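Local coordinates for putative diflavin flavoprotein A 3 (Synechocystis sp., PDB 6H0C) that probably passes electrons from NADH to oxygen, reducing it to water, this chain being the flavodiiron core of the longer modular enzyme, at residues P1-Q6 with E57-N62; V16-T21 with T38-L43; R20-L25 with C179-F184. All blocks are in the same frame, centred on the assembly; numbering follows the deposited sequence.

Contact 1 of 3, residues P1-Q6 with E57-N62; sequences PAKDVQ and ESFTDN
Lys3 reaches across to the carbonyl of Ser58 and the ring of Phe59, and its ammonium makes the single direct hydrogen bond of this surface contact: NZ gives a proton to Ser58 O at 2.7 Å. The donor lies in the carbonyl plane on a lone pair, with a C=O...N angle of 142°. Lys3 CG stands anti to its own carbonyl carbon, and a bend at chi3 (-62°) swings CE out of the extended line, bringing it within 3.4 Å of Ser58 O. The positive charge is thus met here by a neutral peptide oxygen.

A bound water makes the second polar link. Asn62 ND2 donates to it at 3.1 Å, and the water in turn donates a weak bond to Asp4 O, so the first turn of helix 60-70 is joined to the start of strand 4-11 through solvent. The carboxylate of Asp4 takes no part in this; it is paired with Arg20.

The apolar contacts are light. Lys3 CD comes within 4.0 Å of CE1 on the Phe59 ring, the aliphatic chain running obliquely to the phenyl group. Val5 CG2 touches CB and O of Asn62, each at 4.1 Å, and the two side chains pass alongside, running opposite ways.

Around this, strand 4-11 is an outermost strand of the seven-stranded sheet and pairs with strand 14-21 through the backbones of Asp4 and Gln6. Phe59, just before helix 60-70, is buried, its ring also packing on Ser19 and Thr21 of strand 14-21. The contact therefore joins the start of helix 60-70, which lies in the zinc metallo-hydrolase region, to the edge strand 4-11.

Contact 2 of 3, residues V16-T21 with T38-L43; sequences VFRSRT and TANSYL
Val16 begins the pairing, packing CG2 against CE2 of Tyr42 at 3.4 Å, a tight apolar contact between side chains that lie side by side. CG2, anti to the backbone N, is the branch that meets the ring; Val16 CA makes a CA-H...O contact with Ser41 O. Phe17 and Ser41 form a hydrogen-bonded antiparallel pair: Phe17 N donates to Ser41 O at 2.8 Å with a nearly straight bond (179°), and Ser41 N returns one to Phe17 O. The Phe17 ring continues alongside Leu43, CE2 meeting CB at 4.0 Å.

Arg18 turns to the other face, where the CG-CD part of its chain lies against Asn40 OD1, both carbons at 3.3 Å. Its guanidinium carries Thr38 CG2 over one face, 3.6 Å from NH2, and NH1 is bonded to Gln6. Asn40 OD1 is itself held from within its strand by Thr38 OG1, which donates to it at 2.7 Å.

Ser19 pairs with Ala39 through two backbone bonds, Ser19 N to Ala39 O and Ala39 N to Ser19 O. On this side one water makes four bonds: it donates to Phe17 O, Ala39 O and Ser41 OG, which also bonds to Asp53 O, and shares a 2.6 Å bond with Ser19 OG. At the end, Arg20 lays its CG against Thr38 CG2.

Strand 14-21 is the second strand of the mixed sheet, between 4-11 and 37-45. Phe63 and Leu67 of helix 60-70 cover the face bearing Phe17, Ser19 and Ser41. On the face of Thr38, Asn40 and Tyr42, Tyr42 OH and Asn40 ND2 bond to Pro227 O of strand 224-227, and Asn40 ND2 and Thr38 OG1 to the Gly230 backbone in the loop after it, joining the two sheets of the metallo-beta-lactamase-like sandwich.

Contact 3 of 3, residues R20-L25 with C179-F184; sequences RTWDRL and CGDQVF
Trp22 receives the sulfur of Cys179 over one face of its indole: SG sits 3.5 Å from the centroid of the five-membered ring, only 9° off the normal, a sulfur-aromatic contact. Cys179 SG stands anti to its backbone N, and its CB rests 3.3 Å from Thr21 O.

Beside it, Arg20 uses one nitrogen twice. NH1 donates to Gly180 O at 3.0 Å from above the carbonyl plane, and to Asp181 OD1, also at 3.0 Å, in a salt bridge that is almost straight (173°) and takes the anti lone pair. Both acceptors lie in the guanidinium plane, although the guanidinium and carboxylate planes are 39° apart. Trp22 CH2 lies over one guanidinium face, offset toward the rim. A water accepts from Arg20 NH2 and donates to Asp181 OD1, closing a bridge beside the direct bond.

Further out, the Asp4 salt bridge holds the guanidinium at NH2, and Gln6 NE2 holds Asp181 O. Thr21 OG1 fixes the turn by donating to Asp23 O. A salt bridge and a Cys sulfur-aromatic contact thus join the end of strand 14-21 to the loop before helix 189-202, within the metallo-beta-lactamase-like domain of the flavodiiron core.

From the N terminus, strand 4-11 is followed at once by 14-21, its sheet neighbour, and contact 1 closes the long loop from residues 1-6 to 57-62. Contact 2 is nested inside it, joining strand 14-21 to 37-45 across a short connection. Contact 3 starts from the end of the same strand, sharing Arg20 and Thr21 with contact 2, but runs on to 179-184 and so crosses contact 1. The salt bridge of Asp4 with Arg20 couples the first contact to the other two. Together they tie the first three strands of the seven-stranded sheet to helix 60-70 and to the loop before helix 189-202.

Contact 1 of 3, residues P1-Q6 with E57-N62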
loop_
_atom_site.group_PDB
_atom_site.type_symbol
_atom_site.label_atom_id
_atom_site.label_comp_id
_atom_site.label_asym_id
_atom_site.label_seq_id
_atom_site.Cartn_x
_atom_site.Cartn_y
_atom_site.Cartn_z
ATOM N N PRO A 1 5.318 -20.932 -14.898
ATOM C CA PRO A 1 6.766 -21.012 -15.133
ATOM C C PRO A 1 7.569 -20.400 -13.976
ATOM O O PRO A 1 7.001 -20.128 -12.915
ATOM C CB PRO A 1 6.956 -20.203 -16.424
ATOM C CG PRO A 1 5.561 -20.125 -17.077
ATOM C CD PRO A 1 4.561 -20.761 -16.150
ATOM N N ALA A 2 8.869 -20.191 -14.174
ATOM C CA ALA A 2 9.694 -19.545 -13.156
ATOM C C ALA A 2 9.576 -18.022 -13.256
ATOM O O ALA A 2 9.121 -17.489 -14.271
ATOM C CB ALA A 2 11.150 -19.976 -13.290
ATOM N N LYS A 3 9.983 -17.326 -12.202
ATOM C CA LYS A 3 10.003 -15.871 -12.232
ATOM C C LYS A 3 10.840 -15.408 -13.421
ATOM O O LYS A 3 11.832 -16.047 -13.752
ATOM C CB LYS A 3 10.559 -15.315 -10.915
ATOM C CG LYS A 3 9.810 -15.825 -9.689
ATOM C CD LYS A 3 10.300 -15.193 -8.399
ATOM C CE LYS A 3 11.755 -15.512 -8.148
ATOM N NZ LYS A 3 12.092 -15.320 -6.710
ATOM N N ASP A 4 10.434 -14.327 -14.083
ATOM C CA ASP A 4 11.281 -13.725 -15.110
ATOM C C ASP A 4 11.148 -12.200 -15.144
ATOM O O ASP A 4 10.466 -11.605 -14.306
ATOM C CB ASP A 4 10.983 -14.323 -16.498
ATOM C CG ASP A 4 9.613 -13.915 -17.069
ATOM O OD1 ASP A 4 8.929 -13.012 -16.543
ATOM O OD2 ASP A 4 9.219 -14.512 -18.088
ATOM N N VAL A 5 11.810 -11.580 -16.120
ATOM C CA VAL A 5 11.708 -10.144 -16.329
ATOM C C VAL A 5 11.308 -9.866 -17.773
ATOM O O VAL A 5 12.029 -10.209 -18.710
ATOM C CB VAL A 5 13.030 -9.412 -16.004
ATOM C CG1 VAL A 5 12.886 -7.916 -16.263
ATOM C CG2 VAL A 5 13.455 -9.679 -14.558
ATOM N N GLN A 6 10.143 -9.253 -17.947
ATOM C CA GLN A 6 9.647 -8.917 -19.270
ATOM C C GLN A 6 9.972 -7.468 -19.577
ATOM O O GLN A 6 9.635 -6.570 -18.803
ATOM C CB GLN A 6 8.146 -9.162 -19.352
ATOM C CG GLN A 6 7.521 -8.841 -20.687
ATOM C CD GLN A 6 6.032 -9.104 -20.672
ATOM O OE1 GLN A 6 5.348 -8.820 -19.685
ATOM N NE2 GLN A 6 5.519 -9.665 -21.762
ATOM N N GLU A 57 12.430 -7.972 -2.679
ATOM C CA GLU A 57 13.409 -9.030 -2.391
ATOM C C GLU A 57 13.293 -10.275 -3.259
ATOM O O GLU A 57 14.308 -10.882 -3.598
ATOM C CB GLU A 57 13.314 -9.474 -0.926
ATOM C CG GLU A 57 13.292 -8.355 0.098
ATOM C CD GLU A 57 13.504 -8.861 1.522
ATOM O OE1 GLU A 57 14.466 -9.636 1.733
ATOM O OE2 GLU A 57 12.712 -8.486 2.422
ATOM N N SER A 58 12.067 -10.679 -3.591
ATOM C CA SER A 58 11.861 -11.878 -4.409
ATOM C C SER A 58 12.476 -11.723 -5.788
ATOM O O SER A 58 12.708 -12.710 -6.475
ATOM C CB SER A 58 10.372 -12.190 -4.576
ATOM O OG SER A 58 9.713 -12.235 -3.333
ATOM N N PHE A 59 12.721 -10.477 -6.194
ATOM C CA PHE A 59 13.061 -10.176 -7.579
ATOM C C PHE A 59 14.425 -9.531 -7.737
ATOM O O PHE A 59 14.902 -9.348 -8.864
ATOM C CB PHE A 59 12.012 -9.253 -8.198
ATOM C CG PHE A 59 10.646 -9.862 -8.293
ATOM C CD1 PHE A 59 10.410 -10.939 -9.129
ATOM C CD2 PHE A 59 9.590 -9.340 -7.562
ATOM C CE1 PHE A 59 9.153 -11.490 -9.228
ATOM C CE2 PHE A 59 8.332 -9.881 -7.656
ATOM C CZ PHE A 59 8.111 -10.959 -8.488
ATOM N N THR A 60 15.040 -9.186 -6.612
ATOM C CA THR A 60 16.276 -8.411 -6.608
ATOM C C THR A 60 17.312 -8.883 -7.638
ATOM O O THR A 60 17.755 -8.101 -8.475
ATOM C CB THR A 60 16.934 -8.429 -5.217
ATOM O OG1 THR A 60 16.018 -7.902 -4.242
ATOM C CG2 THR A 60 18.219 -7.597 -5.231
ATOM N N ASP A 61 17.670 -10.162 -7.599
ATOM C CA ASP A 61 18.800 -10.653 -8.387
ATOM C C ASP A 61 18.520 -10.800 -9.877
ATOM O O ASP A 61 19.382 -10.464 -10.688
ATOM C CB ASP A 61 19.292 -11.980 -7.819
ATOM C CG ASP A 61 19.858 -11.821 -6.441
ATOM O OD1 ASP A 61 20.176 -10.672 -6.076
ATOM O OD2 ASP A 61 19.981 -12.824 -5.719
ATOM N N ASN A 62 17.340 -11.301 -10.244
ATOM C CA ASN A 62 16.952 -11.335 -11.656
ATOM C C ASN A 62 16.924 -9.939 -12.221
ATOM O O ASN A 62 17.343 -9.698 -13.357
ATOM C CB ASN A 62 15.576 -11.968 -11.854
ATOM C CG ASN A 62 15.619 -13.469 -11.861
ATOM O OD1 ASN A 62 16.678 -14.076 -11.683
ATOM N ND2 ASN A 62 14.459 -14.088 -12.049
HETATM O O HOH W 1 12.186 -12.002 -11.896
#

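Contact 2 of 3, residues V16-T21 with T38-L43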
loop_
_atom_site.group_PDB
_atom_site.type_symbol
_atom_site.label_atom_id
_atom_site.label_comp_id
_atom_site.label_asym_id
_atom_site.label_seq_id
_atom_site.Cartn_x
_atom_site.Cartn_y
_atom_site.Cartn_z
ATOM N N VAL A 16 9.520 -0.416 -19.876
ATOM C CA VAL A 16 9.074 -1.104 -18.661
ATOM C C VAL A 16 9.830 -2.423 -18.449
ATOM O O VAL A 16 10.140 -3.156 -19.396
ATOM C CB VAL A 16 7.560 -1.394 -18.671
ATOM C CG1 VAL A 16 7.219 -2.424 -19.736
ATOM C CG2 VAL A 16 7.122 -1.896 -17.308
ATOM N N PHE A 17 10.156 -2.691 -17.195
ATOM C CA PHE A 17 10.736 -3.966 -16.790
ATOM C C PHE A 17 9.740 -4.627 -15.856
ATOM O O PHE A 17 9.621 -4.212 -14.701
ATOM C CB PHE A 17 12.085 -3.775 -16.070
ATOM C CG PHE A 17 13.190 -3.254 -16.947
ATOM C CD1 PHE A 17 14.221 -4.088 -17.347
ATOM C CD2 PHE A 17 13.209 -1.929 -17.359
ATOM C CE1 PHE A 17 15.252 -3.617 -18.161
ATOM C CE2 PHE A 17 14.234 -1.450 -18.172
ATOM C CZ PHE A 17 15.259 -2.302 -18.573
ATOM N N ARG A 18 9.002 -5.622 -16.336
ATOM C CA ARG A 18 8.027 -6.286 -15.474
ATOM C C ARG A 18 8.636 -7.543 -14.858
ATOM O O ARG A 18 8.837 -8.542 -15.548
ATOM C CB ARG A 18 6.743 -6.636 -16.243
ATOM C CG ARG A 18 6.128 -5.456 -16.997
ATOM C CD ARG A 18 4.629 -5.619 -17.185
ATOM N NE ARG A 18 4.291 -6.894 -17.811
ATOM C CZ ARG A 18 3.151 -7.549 -17.606
ATOM N NH1 ARG A 18 2.934 -8.712 -18.214
ATOM N NH2 ARG A 18 2.225 -7.042 -16.792
ATOM N N SER A 19 8.946 -7.482 -13.566
ATOM C CA SER A 19 9.345 -8.681 -12.832
ATOM C C SER A 19 8.102 -9.523 -12.587
ATOM O O SER A 19 7.186 -9.101 -11.872
ATOM C CB SER A 19 10.028 -8.324 -11.516
ATOM O OG SER A 19 11.210 -7.578 -11.758
ATOM N N ARG A 20 8.059 -10.708 -13.188
ATOM C CA ARG A 20 6.831 -11.486 -13.186
ATOM C C ARG A 20 6.948 -12.737 -12.331
ATOM O O ARG A 20 7.975 -13.415 -12.348
ATOM C CB ARG A 20 6.444 -11.862 -14.623
ATOM C CG ARG A 20 6.377 -10.676 -15.585
ATOM C CD ARG A 20 5.781 -11.075 -16.933
ATOM N NE ARG A 20 6.557 -12.133 -17.572
ATOM C CZ ARG A 20 6.085 -12.938 -18.518
ATOM N NH1 ARG A 20 4.830 -12.806 -18.936
ATOM N NH2 ARG A 20 6.865 -13.878 -19.044
ATOM N N THR A 21 5.890 -13.024 -11.572
ATOM C CA THR A 21 5.767 -14.300 -10.870
ATOM C C THR A 21 4.383 -14.892 -11.142
ATOM O O THR A 21 3.368 -14.200 -11.036
ATOM C CB THR A 21 6.007 -14.158 -9.337
ATOM O OG1 THR A 21 5.942 -15.448 -8.723
ATOM C CG2 THR A 21 4.976 -13.243 -8.677
ATOM N N THR A 38 2.891 -8.952 -11.117
ATOM C CA THR A 38 4.149 -8.431 -11.621
ATOM C C THR A 38 4.542 -7.257 -10.738
ATOM O O THR A 38 3.683 -6.610 -10.137
ATOM C CB THR A 38 4.068 -7.982 -13.121
ATOM O OG1 THR A 38 3.368 -6.736 -13.231
ATOM C CG2 THR A 38 3.360 -9.028 -13.982
ATOM N N ALA A 39 5.841 -7.010 -10.641
ATOM C CA ALA A 39 6.347 -5.800 -10.021
ATOM C C ALA A 39 6.968 -4.963 -11.139
ATOM O O ALA A 39 7.976 -5.367 -11.743
ATOM C CB ALA A 39 7.370 -6.127 -8.913
ATOM N N ASN A 40 6.370 -3.808 -11.430
ATOM C CA ASN A 40 6.786 -3.031 -12.591
ATOM C C ASN A 40 7.780 -1.907 -12.275
ATOM O O ASN A 40 7.514 -1.054 -11.439
ATOM C CB ASN A 40 5.551 -2.450 -13.287
ATOM C CG ASN A 40 4.570 -3.523 -13.718
ATOM O OD1 ASN A 40 4.965 -4.660 -14.000
ATOM N ND2 ASN A 40 3.282 -3.173 -13.766
ATOM N N SER A 41 8.926 -1.926 -12.954
ATOM C CA SER A 41 9.907 -0.843 -12.893
ATOM C C SER A 41 9.957 -0.132 -14.237
ATOM O O SER A 41 9.753 -0.756 -15.274
ATOM C CB SER A 41 11.297 -1.375 -12.546
ATOM O OG SER A 41 11.242 -2.323 -11.493
ATOM N N TYR A 42 10.244 1.164 -14.228
ATOM C CA TYR A 42 10.250 1.945 -15.468
ATOM C C TYR A 42 11.546 2.726 -15.644
ATOM O O TYR A 42 12.095 3.285 -14.694
ATOM C CB TYR A 42 9.055 2.902 -15.501
ATOM C CG TYR A 42 7.726 2.192 -15.350
ATOM C CD1 TYR A 42 7.177 1.967 -14.087
ATOM C CD2 TYR A 42 7.026 1.721 -16.467
ATOM C CE1 TYR A 42 5.964 1.311 -13.935
ATOM C CE2 TYR A 42 5.803 1.057 -16.321
ATOM C CZ TYR A 42 5.285 0.857 -15.051
ATOM O OH TYR A 42 4.080 0.213 -14.888
ATOM N N LEU A 43 12.036 2.751 -16.875
ATOM C CA LEU A 43 13.249 3.482 -17.195
ATOM C C LEU A 43 12.966 4.570 -18.228
ATOM O O LEU A 43 12.514 4.280 -19.344
ATOM C CB LEU A 43 14.316 2.524 -17.712
ATOM C CG LEU A 43 15.692 3.122 -17.952
ATOM C CD1 LEU A 43 16.313 3.533 -16.635
ATOM C CD2 LEU A 43 16.553 2.103 -18.661
HETATM O O HOH W 2 10.847 -5.100 -12.374
#

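Contact 3 of 3, residues R20-L25 with C179-F184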
loop_
_atom_site.group_PDB
_atom_site.type_symbol
_atom_site.label_atom_id
_atom_site.label_comp_id
_atom_site.label_asym_id
_atom_site.label_seq_id
_atom_site.Cartn_x
_atom_site.Cartn_y
_atom_site.Cartn_z
ATOM N N ARG A 20 8.059 -10.708 -13.188
ATOM C CA ARG A 20 6.831 -11.486 -13.186
ATOM C C ARG A 20 6.948 -12.737 -12.331
ATOM O O ARG A 20 7.975 -13.415 -12.348
ATOM C CB ARG A 20 6.444 -11.862 -14.623
ATOM C CG ARG A 20 6.377 -10.676 -15.585
ATOM C CD ARG A 20 5.781 -11.075 -16.933
ATOM N NE ARG A 20 6.557 -12.133 -17.572
ATOM C CZ ARG A 20 6.085 -12.938 -18.518
ATOM N NH1 ARG A 20 4.830 -12.806 -18.936
ATOM N NH2 ARG A 20 6.865 -13.878 -19.044
ATOM N N THR A 21 5.890 -13.024 -11.572
ATOM C CA THR A 21 5.767 -14.300 -10.870
ATOM C C THR A 21 4.383 -14.892 -11.142
ATOM O O THR A 21 3.368 -14.200 -11.036
ATOM C CB THR A 21 6.007 -14.158 -9.337
ATOM O OG1 THR A 21 5.942 -15.448 -8.723
ATOM C CG2 THR A 21 4.976 -13.243 -8.677
ATOM N N TRP A 22 4.339 -16.163 -11.527
ATOM C CA TRP A 22 3.062 -16.807 -11.810
ATOM C C TRP A 22 2.469 -17.374 -10.521
ATOM O O TRP A 22 1.261 -17.568 -10.414
ATOM C CB TRP A 22 3.222 -17.899 -12.875
ATOM C CG TRP A 22 3.212 -17.349 -14.283
ATOM C CD1 TRP A 22 2.114 -17.137 -15.086
ATOM C CD2 TRP A 22 4.347 -16.922 -15.042
ATOM N NE1 TRP A 22 2.506 -16.611 -16.298
ATOM C CE2 TRP A 22 3.870 -16.470 -16.295
ATOM C CE3 TRP A 22 5.720 -16.871 -14.780
ATOM C CZ2 TRP A 22 4.720 -15.980 -17.281
ATOM C CZ3 TRP A 22 6.567 -16.387 -15.764
ATOM C CH2 TRP A 22 6.065 -15.950 -17.000
ATOM N N ASP A 23 3.326 -17.614 -9.536
ATOM C CA ASP A 23 2.888 -18.136 -8.247
ATOM C C ASP A 23 2.700 -17.035 -7.212
ATOM O O ASP A 23 3.321 -15.968 -7.295
ATOM C CB ASP A 23 3.895 -19.152 -7.724
ATOM C CG ASP A 23 4.216 -20.219 -8.743
ATOM O OD1 ASP A 23 5.417 -20.460 -8.983
ATOM O OD2 ASP A 23 3.268 -20.810 -9.307
ATOM N N ARG A 24 1.842 -17.296 -6.233
ATOM C CA ARG A 24 1.750 -16.418 -5.078
ATOM C C ARG A 24 3.027 -16.586 -4.262
ATOM O O ARG A 24 3.480 -17.714 -4.032
ATOM C CB ARG A 24 0.515 -16.733 -4.240
ATOM C CG ARG A 24 0.376 -15.863 -3.009
ATOM C CD ARG A 24 -0.876 -16.227 -2.241
ATOM N NE ARG A 24 -0.915 -17.663 -1.980
ATOM C CZ ARG A 24 -1.835 -18.268 -1.236
ATOM N NH1 ARG A 24 -2.813 -17.565 -0.671
ATOM N NH2 ARG A 24 -1.774 -19.580 -1.056
ATOM N N LEU A 25 3.622 -15.471 -3.847
ATOM C CA LEU A 25 4.877 -15.530 -3.109
ATOM C C LEU A 25 4.710 -15.154 -1.626
ATOM O O LEU A 25 5.507 -15.579 -0.787
ATOM C CB LEU A 25 5.929 -14.628 -3.779
ATOM C CG LEU A 25 6.353 -15.009 -5.209
ATOM C CD1 LEU A 25 7.586 -14.227 -5.663
ATOM C CD2 LEU A 25 6.585 -16.504 -5.355
ATOM N N CYS A 179 -0.520 -12.025 -13.426
ATOM C CA CYS A 179 0.620 -12.267 -14.285
ATOM C C CYS A 179 0.139 -12.794 -15.628
ATOM O O CYS A 179 -0.570 -13.795 -15.701
ATOM C CB CYS A 179 1.582 -13.256 -13.630
ATOM S SG CYS A 179 3.100 -13.502 -14.558
ATOM N N GLY A 180 0.507 -12.098 -16.691
ATOM C CA GLY A 180 0.139 -12.514 -18.025
ATOM C C GLY A 180 1.222 -12.077 -18.984
ATOM O O GLY A 180 2.165 -11.392 -18.582
ATOM N N ASP A 181 1.087 -12.470 -20.247
ATOM C CA ASP A 181 2.070 -12.121 -21.267
ATOM C C ASP A 181 1.829 -10.731 -21.819
ATOM O O ASP A 181 2.757 -10.087 -22.299
ATOM C CB ASP A 181 2.052 -13.138 -22.406
ATOM C CG ASP A 181 2.670 -14.464 -22.013
ATOM O OD1 ASP A 181 3.621 -14.467 -21.190
ATOM O OD2 ASP A 181 2.200 -15.503 -22.530
ATOM N N GLN A 182 0.585 -10.268 -21.742
ATOM C CA GLN A 182 0.234 -8.941 -22.251
ATOM C C GLN A 182 0.827 -7.827 -21.395
ATOM O O GLN A 182 0.552 -7.737 -20.197
ATOM C CB GLN A 182 -1.284 -8.781 -22.333
ATOM C CG GLN A 182 -1.913 -9.687 -23.354
ATOM C CD GLN A 182 -1.056 -9.788 -24.604
ATOM O OE1 GLN A 182 -0.741 -8.774 -25.240
ATOM N NE2 GLN A 182 -0.648 -11.011 -24.950
ATOM N N VAL A 183 1.646 -6.983 -22.013
ATOM C CA VAL A 183 2.222 -5.841 -21.314
ATOM C C VAL A 183 1.174 -4.740 -21.153
ATOM O O VAL A 183 1.182 -3.993 -20.174
ATOM C CB VAL A 183 3.455 -5.290 -22.058
ATOM C CG1 VAL A 183 3.929 -3.970 -21.429
ATOM C CG2 VAL A 183 4.564 -6.335 -22.063
ATOM N N PHE A 184 0.267 -4.648 -22.117
ATOM C CA PHE A 184 -0.819 -3.693 -22.028
ATOM C C PHE A 184 -2.142 -4.398 -21.769
ATOM O O PHE A 184 -2.230 -5.617 -21.849
ATOM C CB PHE A 184 -0.898 -2.855 -23.296
ATOM C CG PHE A 184 0.136 -1.774 -23.362
ATOM C CD1 PHE A 184 1.382 -2.021 -23.917
ATOM C CD2 PHE A 184 -0.139 -0.507 -22.863
ATOM C CE1 PHE A 184 2.342 -1.023 -23.977
ATOM C CE2 PHE A 184 0.813 0.496 -22.917
ATOM C CZ PHE A 184 2.058 0.238 -23.476
HETATM O O HOH W 3 5.773 -16.067 -21.101
#